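Local coordinates for protein aldehyde dehydrogenase (PDB 4O6R) that probably oxidises aldehydes to carboxylic acids with NAD+ or NADP+ as the electron acceptor, and here holds adenosine monophosphate in its nucleotide pocket, at residues 171-176 and 471-476; 179-184 and 206-211; 257-262 and 291-296. All blocks are in the same frame, centred on the assembly; numbering follows the deposited sequence.

Interaction 1: residues 171-176 and 471-476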
loop_
_atom_site.group_PDB
_atom_site.type_symbol
_atom_site.label_atom_id
_atom_site.label_comp_id
_atom_site.label_asym_id
_atom_site.label_seq_id
_atom_site.Cartn_x
_atom_site.Cartn_y
_atom_site.Cartn_z
ATOM N N LEU A 171 -5.525 19.646 4.963
ATOM C CA LEU A 171 -5.584 20.466 3.758
ATOM C C LEU A 171 -5.147 19.665 2.561
ATOM O O LEU A 171 -5.798 19.708 1.511
ATOM C CB LEU A 171 -4.707 21.706 3.912
ATOM C CG LEU A 171 -5.266 22.753 4.865
ATOM C CD1 LEU A 171 -4.236 23.864 5.107
ATOM C CD2 LEU A 171 -6.582 23.315 4.342
ATOM N N ALA A 172 -4.072 18.912 2.727
ATOM C CA ALA A 172 -3.557 18.064 1.654
ATOM C C ALA A 172 -4.638 17.131 1.157
ATOM O O ALA A 172 -4.798 16.952 -0.048
ATOM C CB ALA A 172 -2.360 17.268 2.113
ATOM N N ALA A 173 -5.414 16.590 2.089
ATOM C CA ALA A 173 -6.474 15.631 1.770
ATOM C C ALA A 173 -7.727 16.241 1.170
ATOM O O ALA A 173 -8.597 15.499 0.750
ATOM C CB ALA A 173 -6.846 14.843 2.997
ATOM N N GLY A 174 -7.799 17.572 1.064
ATOM C CA GLY A 174 -8.944 18.226 0.495
ATOM C C GLY A 174 -10.046 18.695 1.438
ATOM O O GLY A 174 -11.125 19.044 0.977
ATOM N N ASN A 175 -9.780 18.723 2.738
ATOM C CA ASN A 175 -10.739 19.269 3.709
ATOM C C ASN A 175 -10.540 20.755 3.848
ATOM O O ASN A 175 -9.459 21.265 3.568
ATOM C CB ASN A 175 -10.545 18.646 5.071
ATOM C CG ASN A 175 -10.691 17.142 5.046
ATOM O OD1 ASN A 175 -11.804 16.628 5.029
ATOM N ND2 ASN A 175 -9.557 16.425 5.019
ATOM N N THR A 176 -11.567 21.455 4.324
ATOM C CA THR A 176 -11.377 22.842 4.746
ATOM C C THR A 176 -11.357 22.820 6.260
ATOM O O THR A 176 -11.769 21.830 6.890
ATOM C CB THR A 176 -12.462 23.779 4.208
ATOM O OG1 THR A 176 -13.752 23.251 4.541
ATOM C CG2 THR A 176 -12.309 23.933 2.727
ATOM N N GLU A 471 -0.901 7.583 7.603
ATOM C CA GLU A 471 -1.871 7.374 8.656
ATOM C C GLU A 471 -2.765 8.608 8.863
ATOM O O GLU A 471 -3.995 8.465 8.972
ATOM C CB GLU A 471 -1.178 6.973 9.938
ATOM C CG GLU A 471 -0.515 5.602 9.859
ATOM C CD GLU A 471 0.914 5.616 9.282
ATOM O OE1 GLU A 471 1.412 6.663 8.784
ATOM O OE2 GLU A 471 1.572 4.560 9.358
ATOM N N ALA A 472 -2.165 9.793 8.904
ATOM C CA ALA A 472 -2.929 11.036 9.040
ATOM C C ALA A 472 -3.808 11.230 7.811
ATOM O O ALA A 472 -4.951 11.630 7.924
ATOM C CB ALA A 472 -1.996 12.224 9.205
ATOM N N MET A 473 -3.270 10.946 6.626
ATOM C CA MET A 473 -4.093 11.068 5.390
ATOM C C MET A 473 -5.292 10.156 5.421
ATOM O O MET A 473 -6.394 10.557 5.006
ATOM C CB MET A 473 -3.272 10.767 4.145
ATOM C CG MET A 473 -2.145 11.729 3.901
ATOM S SD MET A 473 -2.668 13.434 3.737
ATOM C CE MET A 473 -3.488 13.409 2.146
ATOM N N HIS A 474 -5.105 8.935 5.909
ATOM C CA HIS A 474 -6.241 8.010 6.047
ATOM C C HIS A 474 -7.336 8.580 6.989
ATOM O O HIS A 474 -8.532 8.520 6.674
ATOM C CB HIS A 474 -5.735 6.646 6.545
ATOM C CG HIS A 474 -6.776 5.575 6.564
ATOM N ND1 HIS A 474 -7.032 4.770 5.476
ATOM C CD2 HIS A 474 -7.624 5.173 7.538
ATOM C CE1 HIS A 474 -7.977 3.898 5.790
ATOM N NE2 HIS A 474 -8.364 4.130 7.030
ATOM N N ASP A 475 -6.913 9.108 8.137
ATOM C CA ASP A 475 -7.814 9.626 9.158
ATOM C C ASP A 475 -8.472 10.955 8.719
ATOM O O ASP A 475 -9.403 11.421 9.380
ATOM C CB ASP A 475 -7.064 9.915 10.484
ATOM C CG ASP A 475 -6.573 8.677 11.214
ATOM O OD1 ASP A 475 -7.017 7.535 10.912
ATOM O OD2 ASP A 475 -5.768 8.898 12.171
ATOM N N TYR A 476 -7.955 11.597 7.674
ATOM C CA TYR A 476 -8.584 12.802 7.095
ATOM C C TYR A 476 -9.330 12.554 5.775
ATOM O O TYR A 476 -9.729 13.509 5.097
ATOM C CB TYR A 476 -7.557 13.955 6.965
ATOM C CG TYR A 476 -7.463 14.700 8.267
ATOM C CD1 TYR A 476 -8.513 15.506 8.676
ATOM C CD2 TYR A 476 -6.358 14.562 9.124
ATOM C CE1 TYR A 476 -8.467 16.187 9.886
ATOM C CE2 TYR A 476 -6.309 15.249 10.335
ATOM C CZ TYR A 476 -7.387 16.064 10.692
ATOM O OH TYR A 476 -7.417 16.752 11.879
#
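Bends at chi2 and again at chi3 (-71°) curl the side chain of M473 back on itself, and N175 has its CG anti to the carbonyl carbon (chi1 -58°); the first sends a methyl group, the second an amide, across the gap between 171-176 and 471-476. The M473 methyl does the apolar work. Its CE lies 3.7 Å from the backbone N of A173 and at the same distance from A173 CB, and it reaches A172 CB at 4.0 Å, so it rests on the end of helix 159-172 where the chain stops being helical. Farther along, A173 CB packs against Y476 CB at 4.1 Å.

The polar link is a single bond: N175 ND2 donates to the backbone O of Y476 at 2.9 Å, nearly straight at 174°. It meets a lone pair of that oxygen, in the carbonyl's plane, and the oxygen lies in the amide plane of N175. The N175 and Y476 side chains cross at about a right angle. ND2 also donates to A170 O and OD1 accepts from G148 N, which fixes the rotation of the amide and ties this turn to strand 138-153.

G174, with its positive phi, closes helix 159-172 with a Schellman motif, and N175 follows directly. On the other side Y476 lies at the C-terminal end of helix 469-475, 295 residues away in sequence. The Y476 ring has its own partners, Q152 at OH and K228 in a cation-pi contact.

Everything that touches is buried, and the chemistry divides accordingly: the M473 methyl and the alanine and tyrosine CB atoms make the apolar contact, while one carboxamide satisfies a backbone carbonyl near the end of helix 469-475.

Interaction 2: residues 179-184 and 206-211. With AMP (adenosine monophosphate), chain E.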
loop_
_atom_site.group_PDB
_atom_site.type_symbol
_atom_site.label_atom_id
_atom_site.label_comp_id
_atom_site.label_asym_id
_atom_site.label_seq_id
_atom_site.Cartn_x
_atom_site.Cartn_y
_atom_site.Cartn_z
ATOM N N LEU A 179 -9.745 26.103 12.772
ATOM C CA LEU A 179 -8.787 25.785 13.782
ATOM C C LEU A 179 -8.935 26.753 14.973
ATOM O O LEU A 179 -8.932 27.977 14.806
ATOM C CB LEU A 179 -7.371 25.775 13.208
ATOM C CG LEU A 179 -6.253 25.252 14.139
ATOM C CD1 LEU A 179 -5.175 24.489 13.369
ATOM C CD2 LEU A 179 -5.596 26.382 14.862
ATOM N N LYS A 180 -9.035 26.188 16.164
ATOM C CA LYS A 180 -9.066 26.963 17.409
ATOM C C LYS A 180 -7.742 26.789 18.155
ATOM O O LYS A 180 -7.551 25.795 18.876
ATOM C CB LYS A 180 -10.245 26.576 18.321
ATOM C CG LYS A 180 -10.389 27.603 19.489
ATOM C CD LYS A 180 -10.758 27.035 20.843
ATOM C CE LYS A 180 -9.591 26.660 21.720
ATOM N NZ LYS A 180 -8.780 27.785 22.244
ATOM N N PRO A 181 -6.808 27.736 17.974
ATOM C CA PRO A 181 -5.535 27.607 18.691
ATOM C C PRO A 181 -5.722 28.048 20.125
ATOM O O PRO A 181 -6.770 28.642 20.471
ATOM C CB PRO A 181 -4.618 28.571 17.934
ATOM C CG PRO A 181 -5.539 29.674 17.525
ATOM C CD PRO A 181 -6.866 28.997 17.205
ATOM N N SER A 182 -4.731 27.793 20.958
ATOM C CA SER A 182 -4.820 28.224 22.336
ATOM C C SER A 182 -4.850 29.720 22.416
ATOM O O SER A 182 -4.035 30.417 21.777
ATOM C CB SER A 182 -3.607 27.761 23.139
ATOM O OG SER A 182 -3.735 28.260 24.440
ATOM N N GLU A 183 -5.773 30.225 23.230
ATOM C CA GLU A 183 -5.875 31.661 23.471
ATOM C C GLU A 183 -4.710 32.167 24.311
ATOM O O GLU A 183 -4.480 33.359 24.361
ATOM C CB GLU A 183 -7.225 32.028 24.121
ATOM C CG GLU A 183 -7.410 31.605 25.566
ATOM C CD GLU A 183 -7.721 30.137 25.785
ATOM O OE1 GLU A 183 -7.717 29.300 24.838
ATOM O OE2 GLU A 183 -8.005 29.838 26.964
ATOM N N ILE A 184 -3.986 31.245 24.958
ATOM C CA ILE A 184 -2.769 31.585 25.717
ATOM C C ILE A 184 -1.613 31.958 24.779
ATOM O O ILE A 184 -0.772 32.798 25.146
ATOM C CB ILE A 184 -2.298 30.408 26.631
ATOM C CG1 ILE A 184 -3.431 29.890 27.529
ATOM C CG2 ILE A 184 -1.112 30.829 27.495
ATOM C CD1 ILE A 184 -4.192 30.974 28.224
ATOM N N VAL A 206 -9.058 28.024 5.218
ATOM C CA VAL A 206 -8.498 27.956 6.577
ATOM C C VAL A 206 -9.060 29.128 7.366
ATOM O O VAL A 206 -8.916 30.296 6.948
ATOM C CB VAL A 206 -6.961 28.055 6.583
ATOM C CG1 VAL A 206 -6.401 28.085 8.007
ATOM C CG2 VAL A 206 -6.381 26.883 5.823
ATOM N N ASN A 207 -9.691 28.815 8.493
ATOM C CA ASN A 207 -10.236 29.820 9.378
ATOM C C ASN A 207 -9.700 29.614 10.794
ATOM O O ASN A 207 -9.736 28.495 11.326
ATOM C CB ASN A 207 -11.749 29.771 9.363
ATOM C CG ASN A 207 -12.299 29.741 7.962
ATOM O OD1 ASN A 207 -12.577 30.782 7.385
ATOM N ND2 ASN A 207 -12.412 28.551 7.388
ATOM N N ILE A 208 -9.181 30.680 11.380
ATOM C CA ILE A 208 -8.605 30.643 12.728
ATOM C C ILE A 208 -9.479 31.409 13.718
ATOM O O ILE A 208 -9.761 32.600 13.518
ATOM C CB ILE A 208 -7.187 31.244 12.757
ATOM C CG1 ILE A 208 -6.347 30.692 11.607
ATOM C CG2 ILE A 208 -6.508 30.972 14.092
ATOM C CD1 ILE A 208 -6.078 29.208 11.679
ATOM N N VAL A 209 -9.872 30.736 14.798
ATOM C CA VAL A 209 -10.802 31.321 15.773
ATOM C C VAL A 209 -10.308 31.135 17.219
ATOM O O VAL A 209 -10.847 30.347 17.973
ATOM C CB VAL A 209 -12.215 30.781 15.567
ATOM C CG1 VAL A 209 -12.791 31.347 14.275
ATOM C CG2 VAL A 209 -12.219 29.275 15.508
ATOM N N PRO A 210 -9.237 31.859 17.597
ATOM C CA PRO A 210 -8.791 31.820 18.976
ATOM C C PRO A 210 -9.920 32.316 19.893
ATOM O O PRO A 210 -10.617 33.285 19.563
ATOM C CB PRO A 210 -7.637 32.826 19.024
ATOM C CG PRO A 210 -7.314 33.178 17.612
ATOM C CD PRO A 210 -8.600 32.953 16.846
ATOM N N GLY A 211 -10.067 31.664 21.028
ATOM C CA GLY A 211 -11.111 31.978 21.991
ATOM C C GLY A 211 -11.040 30.935 23.081
ATOM O O GLY A 211 -10.221 30.014 23.005
HETATM P P AMP E . -7.112 21.515 27.805
HETATM O O1P AMP E . -6.824 20.082 27.512
HETATM O O2P AMP E . -8.525 21.716 28.395
HETATM O O3P AMP E . -5.955 22.216 28.539
HETATM O "O5'" AMP E . -7.164 22.353 26.383
HETATM C "C5'" AMP E . -6.400 22.204 25.155
HETATM C "C4'" AMP E . -7.151 23.011 24.054
HETATM O "O4'" AMP E . -8.556 22.702 24.142
HETATM C "C3'" AMP E . -7.094 24.543 24.129
HETATM O "O3'" AMP E . -7.005 25.219 22.833
HETATM C "C2'" AMP E . -8.385 24.884 24.893
HETATM O "O2'" AMP E . -8.877 26.237 24.767
HETATM C "C1'" AMP E . -9.377 23.845 24.377
HETATM N N9 AMP E . -10.538 23.537 25.281
HETATM C C8 AMP E . -10.633 23.727 26.632
HETATM N N7 AMP E . -11.872 23.354 27.092
HETATM C C5 AMP E . -12.604 22.899 26.037
HETATM C C6 AMP E . -13.966 22.338 25.792
HETATM N N6 AMP E . -14.854 22.174 26.781
HETATM N N1 AMP E . -14.336 21.977 24.549
HETATM C C2 AMP E . -13.476 22.131 23.531
HETATM N N3 AMP E . -12.233 22.643 23.669
HETATM C C4 AMP E . -11.725 23.036 24.856
#
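L179 and I208 pair as neighbours in a parallel sheet, CA to CA 5.0 Å, with L179 N donating to N207 O at 2.8 Å and L179 O accepting from V209 N at 2.9 Å. Both side chains lie on one face of the sheet, where I208 CD1 meets L179 CB at 4.0 Å. I208 keeps CG2 anti to the backbone N, and this branch comes up to P181 CD at 3.7 Å, the two side chains crossing at about a right angle. Next along, the rings of P181 and P210 meet CG to CG. The chains leave the sheet here, but the side chains remain in touch.

This pair of strands, with helix 187-199 between them, forms a beta-alpha-beta unit of the Rossmann-type nucleotide-binding domain of aldehyde dehydrogenases. The helix packs on the I208 face through T189 and V193. The turn after strand 176-180 reaches the AMP, while G211 in the loop after strand 206-208 contributes a carbonyl to K180.

K180 has CG anti to its backbone N (chi1 -169°), then bends three times to bring NZ among several oxygens. NZ donates to G211 O at 2.8 Å, nearly in line with that C=O, and to P181 O, coming from above the plane of that carbonyl. K180 NZ also bonds the ribose, donating to AMP O2' at 3.0 Å and, weakly, to O3'. The AMP is hydrogen-bonded as well to S234 N, V154 O, T237 OG1 and Q218 OE1. K180 NZ and E183 OE1 form a salt bridge at 3.2 Å, in which the hydrogen bond is weak, and OE1 in turn weakly accepts from O2'. The carboxylate oxygen lies close to G211 O too, two acceptors whose proximity the lysine charge would make tolerable.

Interaction 3: residues 257-262 and 291-296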
loop_
_atom_site.group_PDB
_atom_site.type_symbol
_atom_site.label_atom_id
_atom_site.label_comp_id
_atom_site.label_asym_id
_atom_site.label_seq_id
_atom_site.Cartn_x
_atom_site.Cartn_y
_atom_site.Cartn_z
ATOM N N GLY A 257 -2.256 13.264 26.265
ATOM C CA GLY A 257 -1.225 13.262 27.281
ATOM C C GLY A 257 -0.545 11.919 27.478
ATOM O O GLY A 257 -0.955 10.875 26.918
ATOM N N GLY A 258 0.504 11.967 28.297
ATOM C CA GLY A 258 1.469 10.907 28.407
ATOM C C GLY A 258 2.158 10.976 29.749
ATOM O O GLY A 258 2.143 12.010 30.441
ATOM N N LYS A 259 2.751 9.879 30.139
ATOM C CA LYS A 259 3.640 9.879 31.280
ATOM C C LYS A 259 4.792 8.961 30.861
ATOM O O LYS A 259 4.952 7.843 31.369
ATOM C CB LYS A 259 2.930 9.381 32.533
ATOM C CG LYS A 259 3.724 9.564 33.825
ATOM C CD LYS A 259 3.684 11.000 34.330
ATOM C CE LYS A 259 4.656 11.193 35.507
ATOM N NZ LYS A 259 4.725 12.594 36.001
ATOM N N GLY A 260 5.568 9.470 29.908
ATOM C CA GLY A 260 6.550 8.672 29.190
ATOM C C GLY A 260 7.654 8.066 30.051
ATOM O O GLY A 260 8.334 8.798 30.793
ATOM N N ALA A 261 7.815 6.738 29.987
ATOM C CA ALA A 261 8.980 6.113 30.592
ATOM C C ALA A 261 10.194 6.280 29.688
ATOM O O ALA A 261 10.099 6.170 28.446
ATOM C CB ALA A 261 8.732 4.637 30.837
ATOM N N ASN A 262 11.327 6.530 30.314
ATOM C CA ASN A 262 12.629 6.613 29.635
ATOM C C ASN A 262 13.547 5.681 30.404
ATOM O O ASN A 262 13.986 6.033 31.491
ATOM C CB ASN A 262 13.101 8.058 29.672
ATOM C CG ASN A 262 14.411 8.270 28.937
ATOM O OD1 ASN A 262 14.859 7.411 28.184
ATOM N ND2 ASN A 262 15.022 9.436 29.148
ATOM N N ALA A 291 7.126 14.009 26.750
ATOM C CA ALA A 291 8.291 14.212 27.608
ATOM C C ALA A 291 8.657 12.934 28.312
ATOM O O ALA A 291 7.781 12.201 28.737
ATOM C CB ALA A 291 8.003 15.271 28.634
ATOM N N GLY A 292 9.963 12.688 28.463
ATOM C CA GLY A 292 10.462 11.573 29.247
ATOM C C GLY A 292 10.343 11.876 30.735
ATOM O O GLY A 292 11.361 12.098 31.411
ATOM N N SER A 293 9.112 11.846 31.251
ATOM C CA SER A 293 8.865 12.309 32.633
ATOM C C SER A 293 9.097 11.264 33.725
ATOM O O SER A 293 9.042 11.608 34.929
ATOM C CB SER A 293 7.447 12.874 32.775
ATOM O OG SER A 293 6.462 11.953 32.281
ATOM N N ARG A 294 9.309 10.023 33.330
ATOM C CA ARG A 294 9.708 8.985 34.247
ATOM C C ARG A 294 11.014 8.408 33.802
ATOM O O ARG A 294 11.085 7.760 32.757
ATOM C CB ARG A 294 8.661 7.859 34.332
ATOM C CG ARG A 294 7.338 8.345 34.894
ATOM C CD ARG A 294 6.328 7.199 35.065
ATOM N NE ARG A 294 5.894 6.687 33.767
ATOM C CZ ARG A 294 5.696 5.392 33.475
ATOM N NH1 ARG A 294 5.810 4.435 34.406
ATOM N NH2 ARG A 294 5.358 5.056 32.233
ATOM N N LEU A 295 12.054 8.606 34.614
ATOM C CA LEU A 295 13.359 8.092 34.298
ATOM C C LEU A 295 13.502 6.832 35.099
ATOM O O LEU A 295 13.427 6.862 36.330
ATOM C CB LEU A 295 14.404 9.142 34.632
ATOM C CG LEU A 295 15.841 8.807 34.352
ATOM C CD1 LEU A 295 16.062 8.702 32.863
ATOM C CD2 LEU A 295 16.733 9.852 34.984
ATOM N N VAL A 296 13.601 5.711 34.400
ATOM C CA VAL A 296 13.499 4.400 34.988
ATOM C C VAL A 296 14.885 3.762 34.851
ATOM O O VAL A 296 15.279 3.357 33.750
ATOM C CB VAL A 296 12.426 3.539 34.282
ATOM C CG1 VAL A 296 12.353 2.165 34.934
ATOM C CG2 VAL A 296 11.064 4.217 34.318
HETATM O O HOH W 1 4.344 13.363 31.379
HETATM O O HOH W 2 7.481 13.349 36.454
HETATM O O HOH W 3 5.027 11.987 28.573
HETATM O O HOH W 4 14.140 11.730 30.767
#
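A291 opens the second segment beside G260: a water hydrogen-bonds to A291 O and accepts from G260 N, bridging the two chains. G292 sits at the centre of an inverse gamma turn, and its O is joined by another water to N262 ND2, whose partner atom OD1 is bonded to W423 NE1. S293 holds OG between its backbone N and carbonyl carbon (chi1 52°), which sets OG 3.6 Å from K259 CD; a water links OG to G258 O.

R294 begins the parallel pairing, with A261 opposite. Its N donates to G260 O at 3.0 Å, and its O accepts from N262 N at 2.7 Å. The side chain bends at chi3 (-69°) and comes back over the first segment, so that NE and NH2 both grip K259 O side-on, at 2.8 and 2.9 Å. A261 CB lies over one face of the guanidinium, and NH1 and NH2 also bond I410 O and A411 O. L295 runs beside N262, its CD1 3.9 Å from ND2. V296 N adds the next rung, donating to N262 O at 3.0 Å.

With helix 270-282 these strands make a beta-alpha-beta unit in the seven-stranded sheet of the aldehyde dehydrogenase catalytic domain. K259 NZ bonds E389 O and V386 O, so carbonyl dipoles probably solvate both buried cations, R294 and K259.

How the interactions relate
Interactions 1 and 2 adjoin: helix 159-172 is followed, after a short turn, by strand 176-180, and L171 CD1 packs on V206 CG2 at 3.8 Å, although their centres are 19 Å apart. Interaction 2 forms part of the AMP pocket; interaction 1 lies farther from the nucleotide, with the Y476 side chain about 14 Å from it and about 9 Å from the side chain of V154. Interaction 3 belongs to the other large sheet, on the opposite side of the chain's centre, its nearest atoms about 15 Å from either of the others. In sequence, 171-176 and 471-476 close a loop that encloses both remaining contacts, which follow one another within it.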